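Local coordinates for protein NAD-dependent aldehyde dehydrogenase (Sinorhizobium meliloti, PDB 3U4J) that probably oxidises aldehydes with NAD or NADP as the electron acceptor, as a tetrameric member of the aldehyde dehydrogenase family, at residues Ser110-Arg121 and Pro336-Ile347. Sequence-based numbering, arbitrary orientation.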
# COMPACT_ATOMS: atom_id res chain seq x y z
N SER A 110 -8.93 35.16 15.27
CA SER A 110 -8.41 35.82 16.47
C SER A 110 -9.55 36.47 17.27
O SER A 110 -9.68 36.28 18.50
CB SER A 110 -7.38 36.88 16.07
OG SER A 110 -6.84 37.50 17.22
N LEU A 111 -10.37 37.24 16.56
CA LEU A 111 -11.47 37.95 17.19
C LEU A 111 -12.52 37.01 17.80
O LEU A 111 -13.02 37.26 18.89
CB LEU A 111 -12.13 38.89 16.17
CG LEU A 111 -11.34 40.15 15.80
CD1 LEU A 111 -12.04 40.90 14.62
CD2 LEU A 111 -11.17 41.03 17.01
N GLU A 112 -12.89 35.94 17.07
CA GLU A 112 -13.96 35.07 17.51
C GLU A 112 -13.48 34.06 18.54
O GLU A 112 -14.23 33.72 19.46
CB GLU A 112 -14.62 34.33 16.33
CG GLU A 112 -15.24 35.27 15.31
CD GLU A 112 -15.97 34.56 14.19
OE1 GLU A 112 -16.03 33.30 14.16
OE2 GLU A 112 -16.50 35.27 13.31
N VAL A 113 -12.26 33.56 18.38
CA VAL A 113 -11.77 32.52 19.26
C VAL A 113 -11.00 33.12 20.46
O VAL A 113 -10.95 32.49 21.49
CB VAL A 113 -10.85 31.49 18.51
CG1 VAL A 113 -10.26 30.45 19.47
CG2 VAL A 113 -11.60 30.81 17.37
N GLY A 114 -10.42 34.31 20.33
CA GLY A 114 -9.48 34.82 21.35
C GLY A 114 -8.07 34.28 21.16
O GLY A 114 -7.25 34.32 22.07
N LYS A 115 -7.80 33.78 19.96
CA LYS A 115 -6.52 33.19 19.59
C LYS A 115 -5.55 34.31 19.27
O LYS A 115 -5.92 35.25 18.54
CB LYS A 115 -6.77 32.36 18.33
CG LYS A 115 -5.78 31.30 17.96
CD LYS A 115 -6.24 30.62 16.65
CE LYS A 115 -7.38 29.61 16.89
NZ LYS A 115 -6.89 28.38 17.58
N PRO A 116 -4.32 34.25 19.80
CA PRO A 116 -3.31 35.24 19.44
C PRO A 116 -3.16 35.34 17.91
O PRO A 116 -3.11 34.32 17.23
CB PRO A 116 -2.03 34.66 20.05
CG PRO A 116 -2.51 33.85 21.20
CD PRO A 116 -3.80 33.23 20.73
N ILE A 117 -3.09 36.57 17.40
CA ILE A 117 -3.09 36.82 15.95
C ILE A 117 -1.91 36.17 15.19
O ILE A 117 -2.07 35.67 14.07
CB ILE A 117 -3.23 38.32 15.59
CG1 ILE A 117 -3.42 38.47 14.07
CG2 ILE A 117 -2.02 39.14 16.11
CD1 ILE A 117 -4.84 38.25 13.61
N ALA A 118 -0.75 36.13 15.83
CA ALA A 118 0.40 35.47 15.22
C ALA A 118 0.15 33.97 15.12
O ALA A 118 0.51 33.36 14.12
CB ALA A 118 1.70 35.78 16.01
N GLN A 119 -0.45 33.37 16.15
CA GLN A 119 -0.82 31.96 16.08
C GLN A 119 -1.91 31.73 15.01
O GLN A 119 -1.82 30.80 14.21
CB GLN A 119 -1.31 31.44 17.43
CG GLN A 119 -1.85 30.01 17.41
CD GLN A 119 -2.59 29.67 18.69
OE1 GLN A 119 -2.37 30.30 19.73
NE2 GLN A 119 -3.47 28.68 18.63
N ALA A 120 -2.94 32.58 15.03
CA ALA A 120 -4.02 32.47 14.04
C ALA A 120 -3.44 32.52 12.63
O ALA A 120 -3.79 31.71 11.81
CB ALA A 120 -5.07 33.53 14.24
N ARG A 121 -2.53 33.46 12.38
CA ARG A 121 -1.95 33.62 11.05
C ARG A 121 -1.23 32.33 10.62
O ARG A 121 -1.42 31.88 9.49
CB ARG A 121 -1.00 34.82 11.02
CG ARG A 121 -0.33 35.11 9.68
CD ARG A 121 0.70 36.27 9.80
NE ARG A 121 0.01 37.52 10.17
CZ ARG A 121 0.08 38.12 11.35
NH1 ARG A 121 0.85 37.65 12.32
NH2 ARG A 121 -0.61 39.23 11.54
N PRO A 336 -5.37 39.32 22.21
CA PRO A 336 -5.15 38.49 21.01
C PRO A 336 -4.72 39.27 19.77
O PRO A 336 -4.14 38.68 18.87
CB PRO A 336 -6.49 37.78 20.81
CG PRO A 336 -7.17 37.82 22.18
CD PRO A 336 -6.72 39.14 22.77
N LEU A 337 -4.98 40.58 19.73
CA LEU A 337 -4.66 41.38 18.55
C LEU A 337 -3.22 41.87 18.56
O LEU A 337 -2.75 42.42 17.56
CB LEU A 337 -5.60 42.59 18.42
CG LEU A 337 -7.07 42.23 18.15
CD1 LEU A 337 -7.89 43.51 17.97
CD2 LEU A 337 -7.16 41.34 16.90
N ASN A 338 -2.53 41.69 19.69
CA ASN A 338 -1.12 42.08 19.77
C ASN A 338 -0.22 40.99 19.19
O ASN A 338 -0.35 39.83 19.54
CB ASN A 338 -0.72 42.37 21.21
CG ASN A 338 0.55 43.18 21.30
OD1 ASN A 338 1.60 42.76 20.80
ND2 ASN A 338 0.47 44.34 21.97
N GLU A 339 0.70 41.38 18.31
CA GLU A 339 1.61 40.43 17.63
C GLU A 339 2.56 39.71 18.59
O GLU A 339 3.04 38.64 18.28
CB GLU A 339 2.43 41.15 16.55
CG GLU A 339 1.59 41.65 15.35
CD GLU A 339 1.10 40.52 14.45
OE1 GLU A 339 1.68 39.40 14.47
OE2 GLU A 339 0.13 40.75 13.70
N ARG A 340 2.81 40.31 19.76
CA ARG A 340 3.70 39.73 20.78
C ARG A 340 3.02 38.66 21.62
O ARG A 340 3.69 37.84 22.25
CB ARG A 340 4.27 40.83 21.71
CG ARG A 340 5.13 41.88 20.99
CD ARG A 340 5.71 43.01 21.92
NE ARG A 340 5.13 43.10 23.28
CZ ARG A 340 4.33 44.08 23.72
NH1 ARG A 340 3.95 45.09 22.94
NH2 ARG A 340 3.90 44.04 24.97
N THR A 341 1.69 38.65 21.63
CA THR A 341 0.94 37.72 22.49
C THR A 341 1.17 36.26 22.09
O THR A 341 1.08 35.92 20.90
CB THR A 341 -0.57 38.06 22.46
OG1 THR A 341 -0.75 39.41 22.91
CG2 THR A 341 -1.36 37.12 23.38
N LYS A 342 1.43 35.41 23.08
CA LYS A 342 1.66 33.98 22.82
C LYS A 342 0.49 33.15 23.32
O LYS A 342 0.29 32.03 22.87
CB LYS A 342 2.97 33.51 23.51
CG LYS A 342 4.25 34.14 22.96
CD LYS A 342 4.59 33.72 21.52
CE LYS A 342 5.13 32.29 21.42
NZ LYS A 342 6.19 32.07 22.47
N ILE A 343 -0.25 33.69 24.28
CA ILE A 343 -1.37 33.00 24.91
C ILE A 343 -2.54 33.98 24.98
O ILE A 343 -2.38 35.09 25.46
CB ILE A 343 -1.03 32.51 26.34
CG1 ILE A 343 0.21 31.62 26.37
CG2 ILE A 343 -2.26 31.77 27.00
CD1 ILE A 343 0.79 31.45 27.75
N GLY A 344 -3.71 33.57 24.49
CA GLY A 344 -4.87 34.47 24.41
C GLY A 344 -5.95 34.22 25.45
O GLY A 344 -5.65 33.96 26.62
N ALA A 345 -7.20 34.33 25.02
CA ALA A 345 -8.32 34.43 25.95
C ALA A 345 -8.99 33.09 26.16
O ALA A 345 -8.85 32.19 25.32
CB ALA A 345 -9.35 35.48 25.41
N MSE A 346 -9.71 32.95 27.27
CA MSE A 346 -10.65 31.85 27.47
C MSE A 346 -11.85 32.08 26.53
O MSE A 346 -12.26 33.23 26.33
CB MSE A 346 -11.18 31.81 28.92
CG MSE A 346 -10.18 31.49 30.03
SE MSE A 346 -9.48 29.63 29.93
CE MSE A 346 -8.03 30.03 28.72
N ILE A 347 -12.43 31.00 26.01
CA ILE A 347 -13.49 31.12 25.00
C ILE A 347 -14.78 31.81 25.54
O ILE A 347 -15.47 32.53 24.79
CB ILE A 347 -13.84 29.75 24.39
CG1 ILE A 347 -14.60 29.92 23.06
CG2 ILE A 347 -14.63 28.87 25.38
CD1 ILE A 347 -13.74 30.41 21.90
O HOH W 1 -8.70 31.39 22.77
O HOH W 2 -0.14 37.18 18.55
O HOH W 3 -1.40 30.07 22.12
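R121 and E339 form an end-on salt bridge, NH1 to OE1 (2.9 Å) and NH2 to OE2 (2.7 Å), each oxygen using its syn lone pair, guanidinium and carboxylate planes 28° apart, nearly coplanar. E339 reaches back to helix 117-138 because its chain folds at chi2 (-72°); NE of R121 pairs with E103. A methionine in place of R121 would probably leave both carboxylates without their cationic mate. Two backbone bonds join the segments: A345 N to G114 O (3.0 Å) and I117 N to P336 O (2.8 Å). One water links A118 N to the carbonyls of N338 and T341; another joins K342 O to Q119 OE1, whose NE2 bonds E123. The P116 ring lies with CG against G344 N (3.5 Å), where a side chain on G344 would strike G114 O; the P336 ring rests on the carbonyls of G114 and K115. Apolar contacts are L111 CD2 with L337 CD2 (4.0 Å) and V113 CG1 with I347 CD1 (4.2 Å). The loop between strand 333-334 and helix 349-364 thus packs on a helix-to-helix turn, G114 leaving helix 102-113 with positive phi, P116 N-capping helix 117-138 and S110 OG bracing K115 O, while strand 383-390 covers P336 and A345.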